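Local coordinates for fucose-specific lectin (Aleuria aurantia, PDB 6GKE), which binds L-fucose, preferring core alpha-1,6-fucosylated glycans, through five sites lying between the blades of a six-bladed beta-propeller, at residues A[61-66]-A[76-81]; A[114-119]-A[166-171]. The protein carries 1 engineered substitution. All coordinates share one frame; numbering follows the deposited sequence. Where two conformers were deposited one is given.

Contact 1. Residues A[61-66]-A[76-81]; sequences SPLAAV and IRVYCV. With FUC (alpha-L-fucopyranose), chain B.
Val66 CG2 meets the Tyr79 ring at its edge, close to the ring plane and 4.4 Å from CE2, while the same methyl packs 4.0 Å from Arg77 CB. The other flat group, the Arg77 guanidinium, has fucose at its edge: NE donates to O4 at 2.9 Å and, weakly, also to the ring oxygen O5, which takes the stronger bond from NH2. The Arg77 chain is bent at chi2 (-66°), which places CD beside fucose O4. Arg77 NH1 donates to Ile76 O at 2.9 Å; the oxygen lies in the guanidinium plane, but the donor stands well above the carbonyl plane. With Gln75 OE1 also bound to NH2, the group's rotation is restricted. Glu89, Trp153 and Gln101 hydrogen-bond the same fucose, and Tyr79 OH binds Glu89 OE2, a second-shell link to that carboxylate. The two segments lie on strands 64-70 and 73-81, the antiparallel hairpin that opens one blade of the propeller. Reciprocal backbone bonds join Ala64 with Tyr79 (Tyr79 N to Ala64 O 2.8 Å) and Val66 with Arg77, both hydrogen-bonded pairs; between them, Ala65 and Val78 form a non-hydrogen-bonded pair whose side chains sit on the other face of the sheet, CB to CG2 4.2 Å. Toward the Ser61 end, Leu63 CD2 packs on Cys80 CB at 3.8 Å. Ser61 OG, anti to its backbone N (chi1 175°), accepts a hydrogen bond from Val81 N at 2.9 Å while donating to Pro62 O.

Contact 2. Residues A[114-119]-A[166-171]; sequences KLAALQ and TGIGAT
Ala116 CB points toward 166-171 and touches three of its atoms: Ile168 O at 3.4 Å, Ile168 CG2 at 3.7 Å and Ala170 CB at 3.8 Å. Ile168 offers CG2 because that methyl is anti to its backbone N, with CG1 on the N side (chi1 -48°); the extended chi2 (170°) sets CD1 near Lys114 O. Segments 114-119 and 166-171 lie on the innermost strands of two successive propeller blades, running side by side and almost exactly parallel; the axes of strands 116-119 and 168-171 come within 5.6 Å. No direct hydrogen bond joins them, and the blades meet here through side-chain packing on side chains and backbone, with a water bridge at one end. Leu118 holds CG in the crowded position between backbone N and carbonyl carbon (chi1 60°), and its CD2 packs against the backbone of Thr171, 3.7 Å from C, and against Ala170 CB; Leu178 and Ile180 of the next strand also touch this leucine. At the other end, Lys114 CG, beside the backbone N, rests 3.2 Å from Thr166 O; further bends at chi2 and chi4 lead to NZ, which bonds to Gly165 O and Asn112 O. A water accepts from Lys114 N and donates to Thr166 O at 2.7 Å.

How the contacts relate
Both contacts are buried near the centre of the chain, yet they hold different parts of the propeller. Contact 1 lies within one blade and is bonded backbone to backbone; contact 2 spans two blades and relies on side-chain packing plus a water bridge. They share no strand, but touch directly: 61-66 and 114-119 lie on the innermost strands of adjacent blades, with Val66 CG1 3.7 Å from Leu118 C and Pro62 CG 3.7 Å from Leu115 CG. Segment 114-119 thus has blades on both flanks. Contact 1 also extends outward to a fucose site through Arg77, whereas contact 2 binds no sugar directly, although Leu118 packs near Arg131 of another site.

Contact 1. Residues A[61-66]-A[76-81]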
loop_
_atom_site.group_PDB
_atom_site.type_symbol
_atom_site.label_atom_id
_atom_site.label_comp_id
_atom_site.label_asym_id
_atom_site.label_seq_id
_atom_site.Cartn_x
_atom_site.Cartn_y
_atom_site.Cartn_z
ATOM N N SER A 61 1.882 5.134 12.060
ATOM C CA SER A 61 1.737 5.131 13.502
ATOM C C SER A 61 0.909 3.937 13.952
ATOM O O SER A 61 -0.127 3.622 13.358
ATOM C CB SER A 61 1.044 6.384 13.971
ATOM O OG SER A 61 0.793 6.357 15.373
ATOM N N PRO A 62 1.246 3.323 15.103
ATOM C CA PRO A 62 0.304 2.406 15.731
ATOM C C PRO A 62 -0.920 3.193 16.226
ATOM O O PRO A 62 -0.859 4.420 16.385
ATOM C CB PRO A 62 1.127 1.798 16.868
ATOM C CG PRO A 62 2.069 2.915 17.253
ATOM C CD PRO A 62 2.443 3.556 15.933
ATOM N N LEU A 63 -2.025 2.475 16.446
ATOM C CA LEU A 63 -3.285 3.060 16.904
ATOM C C LEU A 63 -3.926 2.131 17.934
ATOM O O LEU A 63 -3.809 0.907 17.853
ATOM C CB LEU A 63 -4.273 3.241 15.749
ATOM C CG LEU A 63 -3.885 4.231 14.655
ATOM C CD1 LEU A 63 -4.888 4.162 13.511
ATOM C CD2 LEU A 63 -3.783 5.654 15.187
ATOM N N ALA A 64 -4.666 2.738 18.863
ATOM C CA ALA A 64 -5.555 2.024 19.768
ATOM C C ALA A 64 -6.670 2.991 20.163
ATOM O O ALA A 64 -6.501 4.199 20.043
ATOM C CB ALA A 64 -4.810 1.503 20.981
ATOM N N ALA A 65 -7.798 2.469 20.638
ATOM C CA ALA A 65 -8.901 3.343 21.020
ATOM C C ALA A 65 -9.769 2.684 22.086
ATOM O O ALA A 65 -9.917 1.457 22.100
ATOM C CB ALA A 65 -9.735 3.705 19.817
ATOM N N VAL A 66 -10.365 3.529 22.936
ATOM C CA VAL A 66 -11.342 3.108 23.949
ATOM C C VAL A 66 -12.489 4.118 23.994
ATOM O O VAL A 66 -12.354 5.254 23.537
ATOM C CB VAL A 66 -10.712 2.965 25.346
ATOM C CG1 VAL A 66 -9.663 1.867 25.380
ATOM C CG2 VAL A 66 -10.132 4.279 25.855
ATOM N N ILE A 76 -14.341 9.291 23.741
ATOM C CA ILE A 76 -13.461 8.438 22.958
ATOM C C ILE A 76 -12.032 8.909 23.202
ATOM O O ILE A 76 -11.776 10.111 23.310
ATOM C CB ILE A 76 -13.796 8.440 21.451
ATOM C CG1 ILE A 76 -15.272 8.120 21.212
ATOM C CG2 ILE A 76 -12.878 7.487 20.699
ATOM C CD1 ILE A 76 -15.761 8.433 19.817
ATOM N N ARG A 77 -11.108 7.954 23.284
ATOM C CA ARG A 77 -9.685 8.259 23.309
ATOM C C ARG A 77 -9.009 7.417 22.231
ATOM O O ARG A 77 -9.229 6.204 22.173
ATOM C CB ARG A 77 -9.065 7.958 24.677
ATOM C CG ARG A 77 -9.741 8.657 25.847
ATOM C CD ARG A 77 -9.577 10.169 25.811
ATOM N NE ARG A 77 -10.173 10.831 26.966
ATOM C CZ ARG A 77 -11.433 11.265 27.047
ATOM N NH1 ARG A 77 -12.272 11.116 26.034
ATOM N NH2 ARG A 77 -11.858 11.845 28.157
ATOM N N VAL A 78 -8.215 8.083 21.385
ATOM C CA VAL A 78 -7.461 7.434 20.331
ATOM C C VAL A 78 -5.978 7.674 20.609
ATOM O O VAL A 78 -5.548 8.816 20.704
ATOM C CB VAL A 78 -7.852 7.941 18.932
ATOM C CG1 VAL A 78 -7.026 7.255 17.854
ATOM C CG2 VAL A 78 -9.335 7.748 18.664
ATOM N N TYR A 79 -5.226 6.577 20.742
ATOM C CA TYR A 79 -3.794 6.599 21.038
ATOM C C TYR A 79 -3.008 6.373 19.752
ATOM O O TYR A 79 -3.403 5.587 18.894
ATOM C CB TYR A 79 -3.457 5.560 22.116
ATOM C CG TYR A 79 -4.207 5.888 23.377
ATOM C CD1 TYR A 79 -3.801 6.956 24.156
ATOM C CD2 TYR A 79 -5.391 5.252 23.715
ATOM C CE1 TYR A 79 -4.533 7.376 25.252
ATOM C CE2 TYR A 79 -6.139 5.657 24.810
ATOM C CZ TYR A 79 -5.717 6.733 25.570
ATOM O OH TYR A 79 -6.489 7.168 26.611
ATOM N N CYS A 80 -1.881 7.083 19.658
ATOM C CA CYS A 80 -1.034 7.059 18.486
ATOM C C CYS A 80 0.352 7.550 18.899
ATOM O O CYS A 80 0.606 7.762 20.082
ATOM C CB CYS A 80 -1.640 7.912 17.379
ATOM S SG CYS A 80 -1.738 9.671 17.806
ATOM N N VAL A 81 1.247 7.727 17.928
ATOM C CA VAL A 81 2.591 8.184 18.138
ATOM C C VAL A 81 2.847 9.392 17.208
ATOM O O VAL A 81 2.499 9.299 16.028
ATOM C CB VAL A 81 3.518 6.978 17.875
ATOM C CG1 VAL A 81 4.978 7.347 18.011
ATOM C CG2 VAL A 81 3.189 5.802 18.791
HETATM C C1 FUC B . -8.926 13.737 29.471
HETATM C C2 FUC B . -7.591 13.525 28.766
HETATM C C3 FUC B . -6.708 12.581 29.570
HETATM C C4 FUC B . -7.469 11.281 29.821
HETATM C C5 FUC B . -8.754 11.603 30.575
HETATM C C6 FUC B . -9.590 10.378 30.896
HETATM O O2 FUC B . -6.930 14.783 28.593
HETATM O O3 FUC B . -5.460 12.378 28.898
HETATM O O4 FUC B . -7.839 10.632 28.596
HETATM O O5 FUC B . -9.555 12.492 29.776
#

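Contact 2. Residues A[114-119]-A[166-171]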
loop_
_atom_site.group_PDB
_atom_site.type_symbol
_atom_site.label_atom_id
_atom_site.label_comp_id
_atom_site.label_asym_id
_atom_site.label_seq_id
_atom_site.Cartn_x
_atom_site.Cartn_y
_atom_site.Cartn_z
ATOM N N LYS A 114 3.655 -1.582 18.527
ATOM C CA LYS A 114 2.209 -1.513 18.407
ATOM C C LYS A 114 1.656 -0.860 19.676
ATOM O O LYS A 114 2.386 -0.611 20.635
ATOM C CB LYS A 114 1.632 -2.902 18.123
ATOM C CG LYS A 114 2.320 -3.630 16.975
ATOM C CD LYS A 114 2.426 -2.818 15.690
ATOM C CE LYS A 114 3.181 -3.539 14.594
ATOM N NZ LYS A 114 4.622 -3.694 14.909
ATOM N N LEU A 115 0.349 -0.571 19.664
ATOM C CA LEU A 115 -0.336 -0.029 20.829
ATOM C C LEU A 115 -1.596 -0.844 21.091
ATOM O O LEU A 115 -2.288 -1.253 20.152
ATOM C CB LEU A 115 -0.751 1.429 20.610
ATOM C CG LEU A 115 0.373 2.454 20.497
ATOM C CD1 LEU A 115 -0.202 3.823 20.171
ATOM C CD2 LEU A 115 1.211 2.516 21.766
ATOM N N ALA A 116 -1.924 -0.994 22.374
ATOM C CA ALA A 116 -3.221 -1.503 22.768
ATOM C C ALA A 116 -3.723 -0.656 23.930
ATOM O O ALA A 116 -2.938 -0.030 24.639
ATOM C CB ALA A 116 -3.143 -2.959 23.158
ATOM N N ALA A 117 -5.038 -0.649 24.127
ATOM C CA ALA A 117 -5.608 0.074 25.236
ATOM C C ALA A 117 -6.858 -0.648 25.721
ATOM O O ALA A 117 -7.536 -1.331 24.957
ATOM C CB ALA A 117 -5.923 1.506 24.860
ATOM N N LEU A 118 -7.150 -0.452 27.007
ATOM C CA LEU A 118 -8.390 -0.921 27.598
ATOM C C LEU A 118 -8.921 0.150 28.550
ATOM O O LEU A 118 -8.212 1.082 28.936
ATOM C CB LEU A 118 -8.188 -2.272 28.302
ATOM C CG LEU A 118 -7.178 -2.323 29.452
ATOM C CD1 LEU A 118 -7.697 -1.670 30.728
ATOM C CD2 LEU A 118 -6.788 -3.769 29.739
ATOM N N GLN A 119 -10.186 -0.009 28.930
ATOM C CA GLN A 119 -10.827 0.890 29.857
ATOM C C GLN A 119 -11.865 0.100 30.650
ATOM O O GLN A 119 -12.518 -0.782 30.103
ATOM C CB GLN A 119 -11.480 2.053 29.104
ATOM C CG GLN A 119 -12.045 3.158 29.987
ATOM C CD GLN A 119 -13.382 2.907 30.646
ATOM O OE1 GLN A 119 -13.647 3.445 31.721
ATOM N NE2 GLN A 119 -14.250 2.130 30.008
ATOM N N THR A 166 5.827 -6.805 18.561
ATOM C CA THR A 166 4.712 -7.731 18.751
ATOM C C THR A 166 3.354 -7.037 18.624
ATOM O O THR A 166 3.143 -5.911 19.088
ATOM C CB THR A 166 4.792 -8.398 20.132
ATOM O OG1 THR A 166 3.740 -9.355 20.236
ATOM C CG2 THR A 166 4.708 -7.419 21.284
ATOM N N GLY A 167 2.383 -7.795 18.114
ATOM C CA GLY A 167 0.999 -7.461 18.351
ATOM C C GLY A 167 0.705 -7.457 19.843
ATOM O O GLY A 167 1.348 -8.177 20.616
ATOM N N ILE A 168 -0.272 -6.645 20.246
ATOM C CA ILE A 168 -0.720 -6.571 21.637
ATOM C C ILE A 168 -2.244 -6.481 21.626
ATOM O O ILE A 168 -2.791 -5.603 20.974
ATOM C CB ILE A 168 -0.130 -5.366 22.403
ATOM C CG1 ILE A 168 1.383 -5.225 22.220
ATOM C CG2 ILE A 168 -0.512 -5.461 23.875
ATOM C CD1 ILE A 168 1.949 -3.925 22.752
ATOM N N GLY A 169 -2.894 -7.396 22.349
ATOM C CA GLY A 169 -4.313 -7.321 22.633
ATOM C C GLY A 169 -4.522 -7.002 24.101
ATOM O O GLY A 169 -3.765 -7.478 24.939
ATOM N N ALA A 170 -5.517 -6.177 24.419
ATOM C CA ALA A 170 -5.745 -5.772 25.806
ATOM C C ALA A 170 -7.246 -5.676 26.065
ATOM O O ALA A 170 -7.949 -4.969 25.357
ATOM C CB ALA A 170 -5.071 -4.454 26.096
ATOM N N THR A 171 -7.726 -6.350 27.111
ATOM C CA THR A 171 -9.146 -6.291 27.423
ATOM C C THR A 171 -9.347 -6.310 28.940
ATOM O O THR A 171 -8.640 -7.011 29.665
ATOM C CB THR A 171 -9.901 -7.402 26.680
ATOM O OG1 THR A 171 -11.307 -7.240 26.874
ATOM C CG2 THR A 171 -9.503 -8.798 27.099
HETATM O O HOH W 1 4.763 -3.814 19.786
HETATM O O HOH W 2 -2.559 -3.333 18.395
#